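Local coordinates for vacuolar protein-sorting-associated protein 25 (Homo sapiens, PDB 3HTU) that is a subunit of the ESCRT-II complex, needed for multivesicular body formation and cargo sorting, and is represented here by its own C-terminal winged-helix domain, at residues S26-T29 against L30-T34; E37-D41 against E42-G46; Q57-Q60 against Q61-K64. All blocks are in the same frame, centred on the assembly; numbering follows the deposited sequence.

Interaction 1. Residues S26-T29 against L30-T34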
# COMPACT_ATOMS: atom_id res chain seq x y z
N SER A 26 -9.64 0.23 4.67
CA SER A 26 -9.96 0.34 3.25
C SER A 26 -8.87 1.16 2.54
O SER A 26 -8.67 1.00 1.33
CB SER A 26 -11.34 0.98 3.04
OG SER A 26 -12.34 -0.01 2.88
N VAL A 27 -8.17 2.01 3.30
CA VAL A 27 -7.17 2.94 2.76
C VAL A 27 -5.73 2.55 3.18
O VAL A 27 -5.44 2.39 4.38
CB VAL A 27 -7.53 4.40 3.17
CG1 VAL A 27 -6.74 5.37 2.42
CG2 VAL A 27 -9.01 4.69 2.84
N PHE A 28 -4.86 2.39 2.18
CA PHE A 28 -3.49 1.91 2.39
C PHE A 28 -2.51 2.82 1.64
O PHE A 28 -2.81 3.26 0.54
CB PHE A 28 -3.32 0.47 1.85
CG PHE A 28 -4.15 -0.56 2.55
CD1 PHE A 28 -5.44 -0.87 2.09
CD2 PHE A 28 -3.66 -1.24 3.65
CE1 PHE A 28 -6.20 -1.82 2.72
CE2 PHE A 28 -4.42 -2.19 4.28
CZ PHE A 28 -5.69 -2.49 3.82
N THR A 29 -1.36 3.13 2.22
CA THR A 29 -0.27 3.72 1.44
C THR A 29 0.27 2.63 0.51
O THR A 29 0.11 1.44 0.77
CB THR A 29 0.85 4.37 2.32
OG1 THR A 29 1.52 3.37 3.09
CG2 THR A 29 0.26 5.42 3.28
N LEU A 30 0.88 3.03 -0.60
CA LEU A 30 1.54 2.06 -1.45
C LEU A 30 2.69 1.38 -0.69
O LEU A 30 2.85 0.16 -0.77
CB LEU A 30 2.09 2.74 -2.71
CG LEU A 30 1.13 3.36 -3.73
CD1 LEU A 30 1.74 3.23 -5.14
CD2 LEU A 30 -0.25 2.75 -3.68
N TYR A 31 3.44 2.16 0.08
CA TYR A 31 4.57 1.60 0.86
C TYR A 31 4.13 0.46 1.77
O TYR A 31 4.75 -0.59 1.77
CB TYR A 31 5.28 2.68 1.66
CG TYR A 31 6.46 2.18 2.49
CD1 TYR A 31 7.71 1.98 1.92
CD2 TYR A 31 6.31 1.92 3.85
CE1 TYR A 31 8.80 1.53 2.69
CE2 TYR A 31 7.38 1.46 4.63
CZ TYR A 31 8.62 1.28 4.04
OH TYR A 31 9.68 0.83 4.83
N GLU A 32 3.08 0.67 2.56
CA GLU A 32 2.70 -0.32 3.57
C GLU A 32 2.19 -1.63 2.99
O GLU A 32 2.27 -2.66 3.65
CB GLU A 32 1.72 0.24 4.60
CG GLU A 32 0.26 0.25 4.14
CD GLU A 32 -0.62 0.83 5.19
OE1 GLU A 32 -1.25 1.86 4.93
OE2 GLU A 32 -0.64 0.29 6.31
N LEU A 33 1.67 -1.59 1.76
CA LEU A 33 1.28 -2.82 1.07
C LEU A 33 2.47 -3.72 0.78
O LEU A 33 2.33 -4.94 0.80
CB LEU A 33 0.52 -2.54 -0.24
CG LEU A 33 -0.97 -2.18 -0.12
CD1 LEU A 33 -1.59 -1.82 -1.49
CD2 LEU A 33 -1.80 -3.28 0.54
N THR A 34 3.61 -3.12 0.48
CA THR A 34 4.79 -3.91 0.10
C THR A 34 5.88 -4.00 1.18
O THR A 34 6.69 -4.93 1.17
CB THR A 34 5.41 -3.40 -1.20
OG1 THR A 34 5.67 -1.99 -1.11
CG2 THR A 34 4.46 -3.71 -2.39
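Thr29 and Glu32 trade hydrogen bonds in a capping box that starts helix 30-35. Thr29 N donates to Glu32 OE1 at 3.0 Å (N-H...O 156°), using the anti lone pair of that oxygen, and Glu32 N returns a bond to Thr29 OG1 at 3.2 Å. With its CG set between the backbone N and the carbonyl carbon (chi1 81°), the Glu32 chain doubles back and then runs extended to the threonine amide. OE1 also forms a salt bridge to a basic side chain of another protein, and Thr29 OG1 is hydrogen-bonded to an acidic side chain of that same partner chain. With an alanine in place of Glu32, the Thr29 amide would probably lose its side-chain acceptor, and the partner's basic group this counter-charge. Further out, the Glu32 carboxylate stands at the edge of the Phe28 ring, the two planes 73° apart. Leu33 CD2 covers one face of that ring, 4.1 Å from Phe28 CG. Phe28 also reaches Val18 of helix 7-19, while Leu33 meets Trp17 there and Phe78 of strand 75-78; Leu30 turns to Leu52 and Leu56 of helix 49-61, joining strand 27-28 and its following helix to the core.

Interaction 2. Residues E37-D41 against E42-G46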
# COMPACT_ATOMS: atom_id res chain seq x y z
N GLU A 37 4.07 -4.09 8.09
CA GLU A 37 4.11 -5.24 9.00
C GLU A 37 3.03 -6.28 8.70
O GLU A 37 3.29 -7.49 8.72
CB GLU A 37 3.96 -4.79 10.46
CG GLU A 37 5.28 -4.41 11.13
CD GLU A 37 5.51 -5.11 12.46
OE1 GLU A 37 6.53 -4.80 13.11
OE2 GLU A 37 4.68 -5.97 12.86
N ASP A 38 1.83 -5.79 8.41
CA ASP A 38 0.64 -6.64 8.29
C ASP A 38 0.67 -7.52 7.05
O ASP A 38 -0.04 -8.52 6.96
CB ASP A 38 -0.62 -5.77 8.29
CG ASP A 38 -0.77 -4.95 9.57
OD1 ASP A 38 -0.59 -5.52 10.67
OD2 ASP A 38 -1.05 -3.73 9.47
N THR A 39 1.53 -7.16 6.10
CA THR A 39 1.61 -7.86 4.82
C THR A 39 2.95 -8.58 4.64
O THR A 39 3.26 -9.08 3.55
CB THR A 39 1.33 -6.87 3.65
OG1 THR A 39 1.42 -7.55 2.40
CG2 THR A 39 2.33 -5.74 3.68
N GLU A 40 3.74 -8.63 5.71
CA GLU A 40 5.13 -9.12 5.68
C GLU A 40 5.31 -10.55 5.17
O GLU A 40 6.35 -10.87 4.59
CB GLU A 40 5.80 -8.97 7.06
CG GLU A 40 6.49 -7.63 7.24
CD GLU A 40 7.25 -7.50 8.55
OE1 GLU A 40 7.57 -6.35 8.93
OE2 GLU A 40 7.55 -8.53 9.19
N ASP A 41 4.30 -11.39 5.39
CA ASP A 41 4.38 -12.79 4.98
C ASP A 41 3.67 -13.08 3.65
O ASP A 41 3.65 -14.22 3.18
CB ASP A 41 3.85 -13.69 6.10
CG ASP A 41 4.72 -13.65 7.34
OD1 ASP A 41 5.80 -14.29 7.32
OD2 ASP A 41 4.33 -12.98 8.32
N GLU A 42 3.09 -12.04 3.04
CA GLU A 42 2.37 -12.19 1.77
C GLU A 42 3.28 -12.24 0.54
O GLU A 42 4.39 -11.70 0.55
CB GLU A 42 1.31 -11.09 1.61
CG GLU A 42 -0.13 -11.60 1.53
CD GLU A 42 -0.54 -12.48 2.70
OE1 GLU A 42 -1.63 -13.10 2.60
OE2 GLU A 42 0.20 -12.57 3.71
N GLU A 43 2.76 -12.86 -0.52
CA GLU A 43 3.49 -13.03 -1.78
C GLU A 43 3.90 -11.71 -2.44
O GLU A 43 4.86 -11.67 -3.23
CB GLU A 43 2.68 -13.90 -2.75
CG GLU A 43 2.27 -15.27 -2.17
CD GLU A 43 1.20 -15.99 -2.99
OE1 GLU A 43 1.52 -16.48 -4.09
OE2 GLU A 43 0.04 -16.07 -2.52
N PHE A 44 3.19 -10.63 -2.11
CA PHE A 44 3.46 -9.30 -2.69
C PHE A 44 4.35 -8.38 -1.84
O PHE A 44 4.64 -7.26 -2.25
CB PHE A 44 2.17 -8.59 -3.14
CG PHE A 44 1.12 -8.45 -2.07
CD1 PHE A 44 1.15 -7.37 -1.19
CD2 PHE A 44 0.09 -9.36 -1.96
CE1 PHE A 44 0.18 -7.22 -0.21
CE2 PHE A 44 -0.89 -9.23 -0.98
CZ PHE A 44 -0.84 -8.15 -0.10
N HIS A 45 4.80 -8.84 -0.68
CA HIS A 45 5.76 -8.05 0.08
C HIS A 45 7.03 -7.92 -0.76
O HIS A 45 7.35 -8.81 -1.54
CB HIS A 45 6.05 -8.68 1.44
CG HIS A 45 6.37 -7.68 2.50
ND1 HIS A 45 7.66 -7.29 2.79
CD2 HIS A 45 5.57 -6.99 3.34
CE1 HIS A 45 7.64 -6.40 3.76
NE2 HIS A 45 6.38 -6.20 4.12
N GLY A 46 7.72 -6.79 -0.65
CA GLY A 46 8.91 -6.55 -1.47
C GLY A 46 8.64 -6.24 -2.94
O GLY A 46 9.56 -5.80 -3.64
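Thr39 and Glu42 close the middle one of three type I beta turns, which carry the chain through residues 37-40, 39-42 and 42-45. Glu42 N donates to Thr39 O at 3.0 Å, with an N-H...O angle of 157°. The same carbonyl oxygen has Glu42 CB close by, at 3.4 Å, and His45 draws its ring obliquely against it. Phe44, two residues beyond Glu42, turns its ring back. Its CG lies between the backbone N and the carbonyl carbon (chi1 56°), which brings the far end of the ring to Thr39, where OG1 meets it obliquely near CE1 and CZ, 3.4 Å from Phe44 CZ. Glu42 CB covers one face of the phenyl ring, offset toward its rim. In the winged-helix fold these turns make up most of the link from helix 30-35 to helix 49-61, and Phe44 packs from the link onto Trp10 and Ile14 of helix 7-19. Thr39 OG1 is hydrogen-bonded to Leu33 O, so the hydroxyl joins the turn to the preceding helix. His45 NE2 is bonded to Gly36 O, just past the end of that helix, which holds the imidazole beside Thr39 and Glu40. Thr39 CG2 lies 3.5 Å from His45 CD2. The Glu40 chain runs alongside the imidazole and points the same way, its CG 3.4 Å from His45 NE2. Its carboxylate is turned 77° from the ring plane, and OE1 stays 5.0 Å from His45 NE2, not in contact.

Interaction 3. Residues Q57-Q60 against Q61-K64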
# COMPACT_ATOMS: atom_id res chain seq x y z
N GLN A 57 -3.72 -0.60 -10.96
CA GLN A 57 -4.40 -0.04 -12.14
C GLN A 57 -5.39 -1.05 -12.75
O GLN A 57 -6.49 -0.67 -13.15
CB GLN A 57 -3.38 0.47 -13.19
CG GLN A 57 -2.70 1.82 -12.80
CD GLN A 57 -1.37 2.08 -13.49
OE1 GLN A 57 -0.96 1.36 -14.42
NE2 GLN A 57 -0.67 3.11 -13.03
N ALA A 58 -5.00 -2.33 -12.81
CA ALA A 58 -5.90 -3.38 -13.25
C ALA A 58 -7.09 -3.52 -12.30
O ALA A 58 -8.23 -3.67 -12.76
CB ALA A 58 -5.16 -4.72 -13.38
N LEU A 59 -6.83 -3.43 -11.00
CA LEU A 59 -7.89 -3.38 -9.98
C LEU A 59 -8.79 -2.17 -10.17
O LEU A 59 -10.01 -2.32 -10.23
CB LEU A 59 -7.32 -3.39 -8.56
CG LEU A 59 -7.20 -4.67 -7.69
CD1 LEU A 59 -7.48 -5.99 -8.38
CD2 LEU A 59 -5.89 -4.69 -6.95
N GLN A 60 -8.21 -0.97 -10.28
CA GLN A 60 -9.00 0.24 -10.53
C GLN A 60 -9.94 0.11 -11.75
O GLN A 60 -11.09 0.57 -11.70
CB GLN A 60 -8.14 1.51 -10.62
CG GLN A 60 -8.95 2.76 -11.01
CD GLN A 60 -8.48 4.06 -10.38
OE1 GLN A 60 -7.40 4.15 -9.80
NE2 GLN A 60 -9.31 5.11 -10.51
N GLN A 61 -9.44 -0.50 -12.83
CA GLN A 61 -10.24 -0.75 -14.05
C GLN A 61 -11.48 -1.61 -13.79
O GLN A 61 -12.48 -1.46 -14.48
CB GLN A 61 -9.40 -1.41 -15.15
CG GLN A 61 -8.63 -0.42 -16.05
CD GLN A 61 -7.86 -1.12 -17.18
OE1 GLN A 61 -8.32 -1.18 -18.33
NE2 GLN A 61 -6.69 -1.67 -16.85
N GLU A 62 -11.39 -2.51 -12.82
CA GLU A 62 -12.51 -3.37 -12.39
C GLU A 62 -13.29 -2.76 -11.22
O GLU A 62 -14.13 -3.44 -10.64
CB GLU A 62 -11.99 -4.74 -11.94
CG GLU A 62 -11.28 -5.56 -12.98
CD GLU A 62 -10.52 -6.71 -12.36
OE1 GLU A 62 -9.70 -7.35 -13.08
OE2 GLU A 62 -10.72 -6.99 -11.16
N HIS A 63 -13.00 -1.50 -10.89
CA HIS A 63 -13.71 -0.73 -9.83
C HIS A 63 -13.41 -1.23 -8.41
O HIS A 63 -14.08 -0.84 -7.45
CB HIS A 63 -15.23 -0.65 -10.07
CG HIS A 63 -15.61 -0.55 -11.52
ND1 HIS A 63 -15.48 0.62 -12.24
CD2 HIS A 63 -16.07 -1.48 -12.38
CE1 HIS A 63 -15.86 0.40 -13.49
NE2 HIS A 63 -16.23 -0.86 -13.60
N LYS A 64 -12.40 -2.08 -8.30
CA LYS A 64 -12.01 -2.66 -7.01
C LYS A 64 -11.07 -1.79 -6.20
O LYS A 64 -10.76 -2.10 -5.06
CB LYS A 64 -11.38 -4.04 -7.23
CG LYS A 64 -12.34 -5.05 -7.86
CD LYS A 64 -11.78 -6.46 -7.80
CE LYS A 64 -12.70 -7.42 -8.52
NZ LYS A 64 -12.38 -8.85 -8.24
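Gln60 O meets the imidazole of His63 obliquely, while Gln61 O lies over one face of that ring, 3.9 Å above its plane and offset toward the rim. A second flat group, the Gln61 carboxamide, lies back along the helix at the end of an extended chain and brings its NE2 to 3.8 Å from Gln57 O. That carbonyl already receives the last regular bond of the helix, from Gln61 N at 3.0 Å. Beyond it the pattern changes: Glu62 N is shared by two weak bonds, to Ala58 O and Leu59 O. A Schellman motif then ends the helix, with Lys64 N reaching back to Leu59 O at 3.1 Å and His63 N to Gln60 O at 2.9 Å. His63 is the C-prime residue, and its positive phi of 70° makes the reversal. Glu62 carries its CG anti to the carbonyl carbon (chi1 -62°), laying the extended chain beside Ala58 O, with CG 3.6 Å from it. The carboxylate ends near the Lys64 ammonium in a long ion pair, OE2 to NZ 3.8 Å. From here the chain turns directly into strand 65-68. Gln60 OE1 accepts from Ile67 N of that strand, Lys64 is backbone-bonded to Phe79 beyond strand 75-78, and Leu59 packs on Ala65 and on Tyr15 of helix 7-19.

The three contacts follow one another along the chain without overlap, each marking a change of direction in the winged-helix domain: the start of helix 30-35, the turns after it, and the end of helix 49-61. Interactions 1 and 2 touch, their centres 11 Å apart; Thr34 O to Gly46 N, 2.8 Å, is a probable hydrogen bond tying the helix to the turns. Interaction 3 lies across the chain's centre from both, about 16 Å and 21 Å away centre to centre, and touches neither. Helix 7-19 packs against all three. The start of helix 30-35, with His63 O, faces the partner protein of the assembly, while the 37-46 turns stay off that interface.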